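Local coordinates for protein lactococcal phage P2 ORF15 (Lactococcus phage p2, PDB 2WZP) that probably serves as the distal tail (Dit) protein, forming a ring at the tail end that acts as a hub of the host-binding baseplate, at residues K34-L39 / D44-V49; G52-Y57 / Y104-D109; T141-Y146 / F152-T157; G305-I310 / A315-K320. One frame throughout, in Å; residues are numbered along the deposited sequence.

In the fold
Contacts 1, 2 and 3 lie in the N-terminal domain and reach the same antiparallel sheet; contact 4 lies in the C-terminal domain, its centre about 46 Å from that of contact 3. Contacts 1 and 3 are partly buried and rich in polar groups, each centred on a carboxylate, Asp44 or Glu154, that accepts a backbone N-H. Contact 2 is small and apolar and sets helix 100-115 against an outer strand. It touches contact 1 through Trp47 and Val54, and contact 3 through Met107 and Phe152. Contact 4 is buried and purely apolar, joining two separate sheets. Contacts 2 and 3 both also touch a second subunit.

Contact 1. Residues K34-L39 / D44-V49; sequences KIHTNL and DKVWDV
His36 and Asp44 meet through a nearly straight hydrogen bond from ND1 of His36 to OD2 of Asp44, 2.9 Å long. It uses the syn lone pair of the carboxylate and lies in the imidazole plane, and ring and carboxylate are nearly coplanar, 24° apart. The other ring nitrogen of His36, NE2, is bound by Glu123, so both nitrogens have carboxylate partners, which would probably favour a protonated imidazole. With its CG anti to the backbone N (chi1 -169°), Asp44 reaches across to residues 36-38, and its OD1 accepts the backbone N of Asn38 at 3.0 Å, from above the carboxylate plane. These bonds tie together the loop end of a beta hairpin made by strands 32-36 and 46-48, antiparallel at 168° for residues 34-36 against 46-48. Ile35 and Trp47 form its hydrogen-bonded pair: N of Ile35 reaches O of Trp47 at 3.0 Å, and N of Trp47 returns to O of Ile35 at 2.9 Å. Closer to the turn, Thr37 N donates to Lys45 O, and Thr37 OG1 accepts the N of Lys45 at 2.9 Å. Beside His36, the CG1 methyl of Val46 sits over one ring face in a CH-pi contact, 4.2 Å from the ring centroid, while CD2 of Leu39 covers the opposite face. Toward helix 100-115, NZ of Lys45 forms a salt bridge with Asp113, whose carboxylate also accepts NE1 of Trp47. Lys34 NZ donates to a water close to OD2 of Asp48, and that oxygen also receives the backbone N of Thr50 and of Asn51.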
# COMPACT_ATOMS: atom_id res chain seq x y z
N LYS M 34 22.31 -0.16 -30.13
CA LYS M 34 23.76 -0.38 -30.08
C LYS M 34 24.40 0.80 -29.39
O LYS M 34 23.91 1.92 -29.54
CB LYS M 34 24.36 -0.54 -31.49
CG LYS M 34 24.00 -1.83 -32.17
CD LYS M 34 24.48 -1.85 -33.59
CE LYS M 34 24.26 -3.20 -34.25
NZ LYS M 34 22.82 -3.50 -34.39
N ILE M 35 25.47 0.58 -28.64
CA ILE M 35 26.23 1.65 -28.00
C ILE M 35 27.55 1.76 -28.77
O ILE M 35 28.26 0.77 -28.89
CB ILE M 35 26.41 1.41 -26.47
CG1 ILE M 35 25.09 1.68 -25.69
CG2 ILE M 35 27.60 2.20 -25.87
CD1 ILE M 35 24.53 3.16 -25.67
N HIS M 36 27.83 2.95 -29.35
CA HIS M 36 29.07 3.22 -30.08
C HIS M 36 29.93 4.09 -29.21
O HIS M 36 29.43 5.08 -28.65
CB HIS M 36 28.79 3.97 -31.40
CG HIS M 36 27.96 3.21 -32.38
ND1 HIS M 36 28.53 2.60 -33.47
CD2 HIS M 36 26.62 3.03 -32.42
CE1 HIS M 36 27.53 2.04 -34.13
NE2 HIS M 36 26.36 2.27 -33.53
N THR M 37 31.23 3.76 -29.10
CA THR M 37 32.18 4.56 -28.32
C THR M 37 32.72 5.74 -29.15
O THR M 37 33.20 6.72 -28.58
CB THR M 37 33.30 3.71 -27.71
OG1 THR M 37 33.99 3.03 -28.75
CG2 THR M 37 32.80 2.72 -26.64
N ASN M 38 32.61 5.65 -30.49
CA ASN M 38 33.05 6.71 -31.39
C ASN M 38 32.46 6.56 -32.78
O ASN M 38 33.17 6.21 -33.73
CB ASN M 38 34.56 6.78 -31.42
CG ASN M 38 35.12 7.99 -32.10
OD1 ASN M 38 34.42 8.96 -32.46
ND2 ASN M 38 36.39 7.94 -32.34
N LEU M 39 31.16 6.87 -32.92
CA LEU M 39 30.45 6.79 -34.20
C LEU M 39 31.25 7.46 -35.31
O LEU M 39 31.68 8.60 -35.16
CB LEU M 39 29.09 7.47 -34.06
CG LEU M 39 27.87 6.94 -34.84
CD1 LEU M 39 27.16 8.06 -35.52
CD2 LEU M 39 28.14 5.76 -35.70
N ASP M 44 36.05 3.00 -33.31
CA ASP M 44 34.71 2.72 -32.78
C ASP M 44 34.54 1.29 -32.23
O ASP M 44 34.81 0.31 -32.95
CB ASP M 44 33.65 3.01 -33.86
CG ASP M 44 32.21 3.02 -33.37
OD1 ASP M 44 31.99 3.20 -32.16
OD2 ASP M 44 31.30 2.86 -34.21
N LYS M 45 34.11 1.17 -30.96
CA LYS M 45 33.78 -0.11 -30.32
C LYS M 45 32.25 -0.13 -30.19
O LYS M 45 31.66 0.83 -29.70
CB LYS M 45 34.47 -0.30 -28.97
CG LYS M 45 34.23 -1.68 -28.36
CD LYS M 45 35.12 -1.95 -27.15
CE LYS M 45 34.74 -3.25 -26.45
NZ LYS M 45 35.53 -3.46 -25.18
N VAL M 46 31.62 -1.19 -30.71
CA VAL M 46 30.17 -1.33 -30.74
C VAL M 46 29.72 -2.43 -29.82
O VAL M 46 30.14 -3.58 -29.96
CB VAL M 46 29.61 -1.53 -32.18
CG1 VAL M 46 28.08 -1.43 -32.20
CG2 VAL M 46 30.22 -0.53 -33.17
N TRP M 47 28.82 -2.09 -28.91
CA TRP M 47 28.22 -3.04 -28.00
C TRP M 47 26.85 -3.29 -28.54
O TRP M 47 26.10 -2.33 -28.64
CB TRP M 47 28.13 -2.43 -26.61
CG TRP M 47 29.44 -2.40 -25.89
CD1 TRP M 47 30.39 -1.42 -25.96
CD2 TRP M 47 29.97 -3.42 -25.02
NE1 TRP M 47 31.46 -1.75 -25.16
CE2 TRP M 47 31.23 -2.97 -24.57
CE3 TRP M 47 29.48 -4.65 -24.55
CZ2 TRP M 47 32.02 -3.71 -23.68
CZ3 TRP M 47 30.25 -5.39 -23.67
CH2 TRP M 47 31.50 -4.92 -23.23
N ASP M 48 26.52 -4.54 -28.93
CA ASP M 48 25.16 -4.85 -29.40
C ASP M 48 24.29 -5.02 -28.14
O ASP M 48 24.30 -6.09 -27.52
CB ASP M 48 25.10 -6.12 -30.26
CG ASP M 48 23.74 -6.38 -30.91
OD1 ASP M 48 23.70 -7.06 -31.95
OD2 ASP M 48 22.73 -5.89 -30.39
N VAL M 49 23.53 -3.97 -27.77
CA VAL M 49 22.70 -4.04 -26.56
C VAL M 49 21.29 -4.63 -26.76
O VAL M 49 20.38 -4.43 -25.96
CB VAL M 49 22.81 -2.80 -25.64
CG1 VAL M 49 24.27 -2.57 -25.21
CG2 VAL M 49 22.23 -1.55 -26.30
O HOH W 1 21.55 -4.27 -32.01

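Contact 2. Residues G52-Y57 / Y104-D109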
# COMPACT_ATOMS: atom_id res chain seq x y z
N GLY M 52 23.81 -8.92 -27.75
CA GLY M 52 25.09 -9.23 -27.12
C GLY M 52 25.00 -9.76 -25.71
O GLY M 52 23.92 -10.11 -25.22
N LYS M 53 26.15 -9.79 -25.02
CA LYS M 53 26.27 -10.30 -23.66
C LYS M 53 25.86 -9.26 -22.62
O LYS M 53 25.61 -9.60 -21.46
CB LYS M 53 27.67 -10.86 -23.40
CG LYS M 53 28.04 -11.99 -24.37
CD LYS M 53 28.25 -13.32 -23.66
CE LYS M 53 29.13 -14.21 -24.50
NZ LYS M 53 29.65 -15.36 -23.72
N VAL M 54 25.81 -8.00 -23.05
CA VAL M 54 25.36 -6.86 -22.27
C VAL M 54 24.15 -6.32 -23.07
O VAL M 54 24.32 -5.97 -24.24
CB VAL M 54 26.47 -5.79 -22.11
CG1 VAL M 54 25.89 -4.48 -21.56
CG2 VAL M 54 27.57 -6.28 -21.20
N ARG M 55 22.95 -6.30 -22.44
CA ARG M 55 21.71 -5.83 -23.08
C ARG M 55 20.96 -4.74 -22.33
O ARG M 55 21.01 -4.68 -21.10
CB ARG M 55 20.76 -7.01 -23.33
CG ARG M 55 21.36 -8.06 -24.23
CD ARG M 55 20.37 -9.12 -24.58
NE ARG M 55 21.06 -10.34 -24.97
CZ ARG M 55 20.45 -11.49 -25.25
NH1 ARG M 55 19.13 -11.57 -25.21
NH2 ARG M 55 21.16 -12.55 -25.59
N PHE M 56 20.22 -3.91 -23.09
CA PHE M 56 19.36 -2.85 -22.58
C PHE M 56 17.93 -3.26 -22.83
O PHE M 56 17.60 -3.73 -23.93
CB PHE M 56 19.59 -1.53 -23.32
CG PHE M 56 20.79 -0.69 -22.97
CD1 PHE M 56 21.70 -1.10 -21.98
CD2 PHE M 56 21.03 0.52 -23.63
CE1 PHE M 56 22.82 -0.33 -21.69
CE2 PHE M 56 22.15 1.29 -23.32
CZ PHE M 56 23.04 0.85 -22.36
N TYR M 57 17.08 -3.08 -21.82
CA TYR M 57 15.65 -3.38 -21.89
C TYR M 57 14.90 -2.21 -21.31
O TYR M 57 15.41 -1.49 -20.45
CB TYR M 57 15.32 -4.62 -21.02
CG TYR M 57 15.93 -5.91 -21.51
CD1 TYR M 57 15.29 -6.69 -22.47
CD2 TYR M 57 17.14 -6.38 -20.99
CE1 TYR M 57 15.86 -7.88 -22.93
CE2 TYR M 57 17.70 -7.58 -21.43
CZ TYR M 57 17.05 -8.33 -22.40
OH TYR M 57 17.57 -9.53 -22.86
N TYR M 104 31.47 -10.16 -14.29
CA TYR M 104 32.21 -9.07 -13.67
C TYR M 104 32.98 -8.31 -14.76
O TYR M 104 32.93 -7.08 -14.79
CB TYR M 104 33.18 -9.61 -12.62
CG TYR M 104 32.56 -9.78 -11.24
CD1 TYR M 104 31.98 -8.70 -10.57
CD2 TYR M 104 32.61 -11.00 -10.58
CE1 TYR M 104 31.44 -8.84 -9.30
CE2 TYR M 104 32.05 -11.16 -9.31
CZ TYR M 104 31.48 -10.07 -8.68
OH TYR M 104 30.94 -10.22 -7.42
N GLN M 105 33.61 -9.06 -15.69
CA GLN M 105 34.36 -8.53 -16.82
C GLN M 105 33.48 -7.71 -17.75
O GLN M 105 33.87 -6.60 -18.14
CB GLN M 105 35.05 -9.67 -17.58
CG GLN M 105 36.13 -9.19 -18.55
CD GLN M 105 37.33 -8.69 -17.80
OE1 GLN M 105 38.08 -9.47 -17.24
NE2 GLN M 105 37.55 -7.38 -17.80
N LEU M 106 32.28 -8.23 -18.11
CA LEU M 106 31.31 -7.54 -18.97
C LEU M 106 30.85 -6.21 -18.37
O LEU M 106 30.86 -5.22 -19.10
CB LEU M 106 30.11 -8.44 -19.27
CG LEU M 106 30.36 -9.63 -20.20
CD1 LEU M 106 29.26 -10.66 -20.02
CD2 LEU M 106 30.52 -9.18 -21.65
N MET M 107 30.48 -6.17 -17.07
CA MET M 107 30.08 -4.96 -16.37
C MET M 107 31.20 -3.93 -16.39
O MET M 107 30.98 -2.80 -16.78
CB MET M 107 29.71 -5.27 -14.91
CG MET M 107 28.23 -5.39 -14.68
SD MET M 107 27.23 -3.96 -15.17
CE MET M 107 27.08 -3.12 -13.61
N LYS M 108 32.41 -4.33 -15.94
CA LYS M 108 33.61 -3.51 -15.86
C LYS M 108 33.98 -2.92 -17.22
O LYS M 108 34.22 -1.71 -17.31
CB LYS M 108 34.78 -4.33 -15.29
CG LYS M 108 35.97 -3.51 -14.87
CD LYS M 108 37.07 -4.39 -14.31
CE LYS M 108 38.39 -3.66 -14.20
NZ LYS M 108 38.95 -3.29 -15.53
N ASP M 109 33.98 -3.74 -18.28
CA ASP M 109 34.33 -3.27 -19.62
C ASP M 109 33.30 -2.35 -20.21
O ASP M 109 33.67 -1.32 -20.77
CB ASP M 109 34.63 -4.44 -20.57
CG ASP M 109 35.89 -5.24 -20.26
OD1 ASP M 109 36.63 -4.86 -19.30
OD2 ASP M 109 36.15 -6.22 -20.97
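Strand 54-57, an outer strand of the N-terminal domain's sheet, packs against helix 100-115 where Leu106 meets Lys53 and Val54. The contact is apolar, with no hydrogen bond between the two segments. Leu106 carries the helix side of it. Both of its methyls reach the foot of the Lys53 side chain, CD1 and CD2 each lying 3.7 Å from CB of Lys53. Its CB meets the CG2 methyl of Val54 at 3.9 Å, and the valine and leucine side chains run antiparallel alongside one another. The first torsion of Val54 (chi1 168°) sends CG1 anti to the backbone N and leaves CG2 as the branch facing the leucine. Beyond CB, the lysine chain bends at chi2 toward Glu102, which holds its NZ in a salt bridge. Just before the strand, NE of Arg55 bridges back to O of Gly52 through a nearly straight hydrogen bond of 2.9 Å, in the plane of both the guanidinium and the carbonyl. Within the helix, NE2 of Gln105 binds OD1 of Asp109 one turn on, at 3.1 Å. The helix also faces a second subunit, where Ile128 of that subunit packs on Gln105 and Lys108. On the sheet, Leu93 of the adjoining strand 89-95 packs against both Val54 and Met107, and Trp47 of strand 46-48 touches both Val54 and Asp109.

Contact 3. Residues T141-Y146 / F152-T157; sequences TKTEGY and FSEKIT
Tyr146 directs the edge of its ring at a face of Phe152 in a T-shaped (edge-to-face) pair, with centroids 4.8 Å apart and planes at 71°. CE2 of the tyrosine lies over that face near its rim, OE1 of Glu154 lies at the phenylalanine edge, and one face of the Tyr146 ring rests on CA of Glu144; the tyrosine itself is poorly ordered. Both rings belong to the loop of a beta hairpin formed by strands 130-140 and 153-163 of the N-terminal domain. From the start of the second strand, Glu154 bends at chi2 (-54°) and brings its carboxylate to the backbone N of Thr143 and the hydroxyl of Thr141. OE1 accepts the backbone N of Thr143 at 3.0 Å, from above the carboxylate plane, while OE2 takes the hydroxyl of Thr141 at 2.8 Å through its anti lone pair. NZ of Lys142 reaches out to Tyr124 of a second subunit. Thr141 also joins the strand backbone: its N donates to O of Lys155 at 3.2 Å, and its OG1, the donor to Glu154, in turn accepts N of Lys155 at 3.1 Å.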
# COMPACT_ATOMS: atom_id res chain seq x y z
N THR M 141 24.11 1.52 -11.50
CA THR M 141 24.10 0.79 -10.23
C THR M 141 24.94 -0.45 -10.37
O THR M 141 25.13 -0.94 -11.48
CB THR M 141 22.65 0.41 -9.80
OG1 THR M 141 22.12 -0.57 -10.70
CG2 THR M 141 21.72 1.61 -9.71
N LYS M 142 25.44 -0.97 -9.24
CA LYS M 142 26.16 -2.25 -9.18
C LYS M 142 25.81 -2.89 -7.87
O LYS M 142 26.05 -2.30 -6.82
CB LYS M 142 27.68 -2.13 -9.38
CG LYS M 142 28.32 -3.50 -9.54
CD LYS M 142 29.82 -3.49 -9.63
CE LYS M 142 30.29 -4.87 -10.04
NZ LYS M 142 31.73 -5.06 -9.82
N THR M 143 25.17 -4.06 -7.94
CA THR M 143 24.70 -4.82 -6.77
C THR M 143 25.08 -6.30 -6.82
O THR M 143 25.84 -6.71 -7.68
CB THR M 143 23.17 -4.64 -6.54
OG1 THR M 143 22.44 -5.21 -7.63
CG2 THR M 143 22.77 -3.17 -6.31
N GLU M 144 24.59 -7.07 -5.85
CA GLU M 144 24.78 -8.51 -5.68
C GLU M 144 23.42 -9.10 -5.29
O GLU M 144 23.00 -9.03 -4.11
CB GLU M 144 25.79 -8.81 -4.56
CG GLU M 144 27.21 -8.41 -4.86
CD GLU M 144 28.10 -8.43 -3.64
OE1 GLU M 144 27.68 -8.97 -2.59
OE2 GLU M 144 29.23 -7.92 -3.75
N GLY M 145 22.76 -9.67 -6.28
CA GLY M 145 21.47 -10.33 -6.17
C GLY M 145 21.35 -11.21 -7.39
O GLY M 145 20.34 -11.17 -8.11
N TYR M 146 22.44 -11.95 -7.65
CA TYR M 146 22.66 -12.72 -8.86
C TYR M 146 21.78 -13.88 -9.20
O TYR M 146 21.38 -14.68 -8.35
CB TYR M 146 24.15 -13.07 -9.06
CG TYR M 146 25.11 -11.92 -8.84
CD1 TYR M 146 26.21 -12.05 -8.00
CD2 TYR M 146 24.92 -10.69 -9.48
CE1 TYR M 146 27.10 -11.00 -7.79
CE2 TYR M 146 25.79 -9.63 -9.26
CZ TYR M 146 26.89 -9.79 -8.43
OH TYR M 146 27.76 -8.75 -8.20
N PHE M 152 24.18 -9.92 -14.15
CA PHE M 152 23.77 -8.66 -13.58
C PHE M 152 22.41 -8.21 -14.07
O PHE M 152 22.02 -8.54 -15.18
CB PHE M 152 24.84 -7.59 -13.85
CG PHE M 152 26.07 -7.73 -12.98
CD1 PHE M 152 26.16 -7.08 -11.75
CD2 PHE M 152 27.16 -8.49 -13.40
CE1 PHE M 152 27.32 -7.17 -10.97
CE2 PHE M 152 28.30 -8.61 -12.60
CZ PHE M 152 28.37 -7.97 -11.39
N SER M 153 21.67 -7.53 -13.20
CA SER M 153 20.37 -6.89 -13.45
C SER M 153 20.46 -5.54 -12.73
O SER M 153 20.30 -5.46 -11.50
CB SER M 153 19.20 -7.74 -12.93
OG SER M 153 18.02 -7.35 -13.62
N GLU M 154 20.86 -4.50 -13.48
CA GLU M 154 21.10 -3.15 -12.96
C GLU M 154 20.28 -2.08 -13.69
O GLU M 154 19.47 -2.40 -14.57
CB GLU M 154 22.62 -2.83 -13.05
CG GLU M 154 23.55 -3.80 -12.32
CD GLU M 154 23.31 -4.10 -10.84
OE1 GLU M 154 23.78 -5.16 -10.38
OE2 GLU M 154 22.65 -3.30 -10.14
N LYS M 155 20.51 -0.80 -13.33
CA LYS M 155 19.86 0.35 -13.96
C LYS M 155 20.92 1.32 -14.46
O LYS M 155 21.85 1.65 -13.71
CB LYS M 155 18.95 1.09 -12.96
CG LYS M 155 17.81 0.24 -12.43
CD LYS M 155 16.67 -0.06 -13.40
CE LYS M 155 15.50 -0.52 -12.54
NZ LYS M 155 14.83 0.60 -11.79
N ILE M 156 20.82 1.74 -15.73
CA ILE M 156 21.72 2.72 -16.33
C ILE M 156 20.89 3.93 -16.79
O ILE M 156 19.78 3.73 -17.30
CB ILE M 156 22.61 2.09 -17.44
CG1 ILE M 156 23.86 2.97 -17.71
CG2 ILE M 156 21.85 1.70 -18.72
CD1 ILE M 156 24.87 2.39 -18.65
N THR M 157 21.36 5.16 -16.51
CA THR M 157 20.67 6.41 -16.87
C THR M 157 21.60 7.32 -17.65
O THR M 157 22.76 7.52 -17.28
CB THR M 157 20.14 7.15 -15.64
OG1 THR M 157 19.44 6.25 -14.79
CG2 THR M 157 19.28 8.36 -15.99
O HOH W 2 20.22 -7.28 -9.19

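Contact 4. Residues G305-I310 / A315-K320; sequences GQMELI and AEFKIK
Met307 and Phe317 make a Met-aromatic contact between two strands close in sequence, with no hydrogen bond between residues 305-310 and 315-320. The methionine sulfur SD stands 4.3 Å from the centroid of the Phe317 ring, 53° off the normal, and so approaches the ring obliquely. The two side chains come from opposite directions and meet at the far end of the ring, where SD and the CE methyl are each 3.5 Å from CZ of Phe317. Met307 gets there as a long probe: CG is anti to the backbone N (chi1 -175°), the next torsion is extended as well, and the bend comes at the sulfur (chi3 88°), which turns CE along the ring. A second, smaller contact lies two residues further on, where the CD2 methyl of Leu309 touches CB of Ala315 at 3.7 Å. The two contacts join strand 305-310 of one sheet to strand 312-322 of another through side chains alone. Strand 305-310 sits between 218-220 and 240-246 in one antiparallel sheet, and strand 312-322 between 165-173 and 224-233 in another, so the chain passes from one sheet to the other with a single residue between the strands. The Phe317 ring has two further aromatic neighbours: Phe172 meets it edge-to-face, and Phe227 lies with its plane at about 10° to it. In the interior of the C-terminal domain, Phe172 of strand 165-173 thus packs on both Met307 and Phe317, and on Ala315 as well, while Val242 and Phe244 of strand 240-246 touch the methionine within its own sheet.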
# COMPACT_ATOMS: atom_id res chain seq x y z
N GLY M 305 15.89 27.83 -46.36
CA GLY M 305 16.38 28.74 -47.38
C GLY M 305 17.53 28.08 -48.07
O GLY M 305 17.44 26.90 -48.44
N GLN M 306 18.65 28.80 -48.20
CA GLN M 306 19.82 28.21 -48.85
C GLN M 306 21.16 28.72 -48.40
O GLN M 306 21.27 29.88 -47.97
CB GLN M 306 19.73 28.27 -50.37
CG GLN M 306 19.56 29.64 -50.96
CD GLN M 306 19.12 29.55 -52.40
OE1 GLN M 306 19.46 30.43 -53.21
NE2 GLN M 306 18.36 28.50 -52.75
N MET M 307 22.19 27.86 -48.52
CA MET M 307 23.56 28.24 -48.21
C MET M 307 24.34 28.45 -49.52
O MET M 307 24.32 27.59 -50.42
CB MET M 307 24.28 27.23 -47.30
CG MET M 307 25.64 27.68 -46.88
SD MET M 307 26.55 26.35 -46.14
CE MET M 307 27.30 25.61 -47.59
N GLU M 308 25.06 29.58 -49.59
CA GLU M 308 25.92 29.89 -50.71
C GLU M 308 27.34 29.89 -50.22
O GLU M 308 27.60 30.10 -49.03
CB GLU M 308 25.56 31.26 -51.30
CG GLU M 308 24.21 31.28 -52.01
CD GLU M 308 23.85 32.60 -52.65
OE1 GLU M 308 22.81 32.65 -53.36
OE2 GLU M 308 24.58 33.59 -52.42
N LEU M 309 28.28 29.59 -51.12
CA LEU M 309 29.70 29.60 -50.82
C LEU M 309 30.21 31.03 -51.00
O LEU M 309 29.63 31.80 -51.77
CB LEU M 309 30.45 28.67 -51.78
CG LEU M 309 30.00 27.23 -51.94
CD1 LEU M 309 30.93 26.47 -52.90
CD2 LEU M 309 29.90 26.51 -50.60
N ILE M 310 31.25 31.41 -50.27
CA ILE M 310 31.90 32.71 -50.42
C ILE M 310 33.34 32.42 -50.77
O ILE M 310 34.09 31.91 -49.92
CB ILE M 310 31.76 33.69 -49.23
CG1 ILE M 310 30.27 34.05 -49.00
CG2 ILE M 310 32.64 34.95 -49.47
CD1 ILE M 310 29.99 34.57 -47.78
N ALA M 315 33.17 22.76 -51.21
CA ALA M 315 32.89 22.59 -49.79
C ALA M 315 32.30 21.19 -49.60
O ALA M 315 31.47 20.75 -50.40
CB ALA M 315 31.91 23.64 -49.28
N GLU M 316 32.76 20.48 -48.57
CA GLU M 316 32.29 19.14 -48.25
C GLU M 316 31.73 19.23 -46.85
O GLU M 316 32.45 19.57 -45.91
CB GLU M 316 33.44 18.13 -48.32
CG GLU M 316 33.97 17.92 -49.73
CD GLU M 316 33.45 16.72 -50.49
OE1 GLU M 316 34.18 16.21 -51.37
OE2 GLU M 316 32.32 16.27 -50.20
N PHE M 317 30.43 18.98 -46.73
CA PHE M 317 29.69 19.02 -45.47
C PHE M 317 29.29 17.64 -44.94
O PHE M 317 29.06 16.70 -45.70
CB PHE M 317 28.44 19.90 -45.65
CG PHE M 317 28.60 21.38 -45.39
CD1 PHE M 317 27.63 22.08 -44.70
CD2 PHE M 317 29.72 22.07 -45.84
CE1 PHE M 317 27.76 23.45 -44.47
CE2 PHE M 317 29.87 23.43 -45.58
CZ PHE M 317 28.90 24.10 -44.88
N LYS M 318 29.18 17.56 -43.61
CA LYS M 318 28.64 16.44 -42.83
C LYS M 318 27.65 17.10 -41.90
O LYS M 318 28.04 17.79 -40.96
CB LYS M 318 29.73 15.68 -42.07
CG LYS M 318 29.24 14.36 -41.51
CD LYS M 318 30.30 13.71 -40.65
CE LYS M 318 29.85 12.35 -40.22
NZ LYS M 318 30.84 11.66 -39.37
N ILE M 319 26.37 17.02 -42.27
CA ILE M 319 25.27 17.66 -41.55
C ILE M 319 24.66 16.73 -40.57
O ILE M 319 24.42 15.56 -40.89
CB ILE M 319 24.26 18.22 -42.56
CG1 ILE M 319 24.94 19.28 -43.46
CG2 ILE M 319 23.04 18.78 -41.87
CD1 ILE M 319 24.78 19.06 -44.83
N LYS M 320 24.41 17.25 -39.35
CA LYS M 320 23.78 16.49 -38.28
C LYS M 320 22.31 16.86 -38.33
O LYS M 320 21.90 17.89 -37.78
CB LYS M 320 24.44 16.79 -36.93
CG LYS M 320 24.26 15.66 -35.95
CD LYS M 320 24.56 16.08 -34.52
CE LYS M 320 25.76 15.41 -33.90
NZ LYS M 320 25.99 15.95 -32.55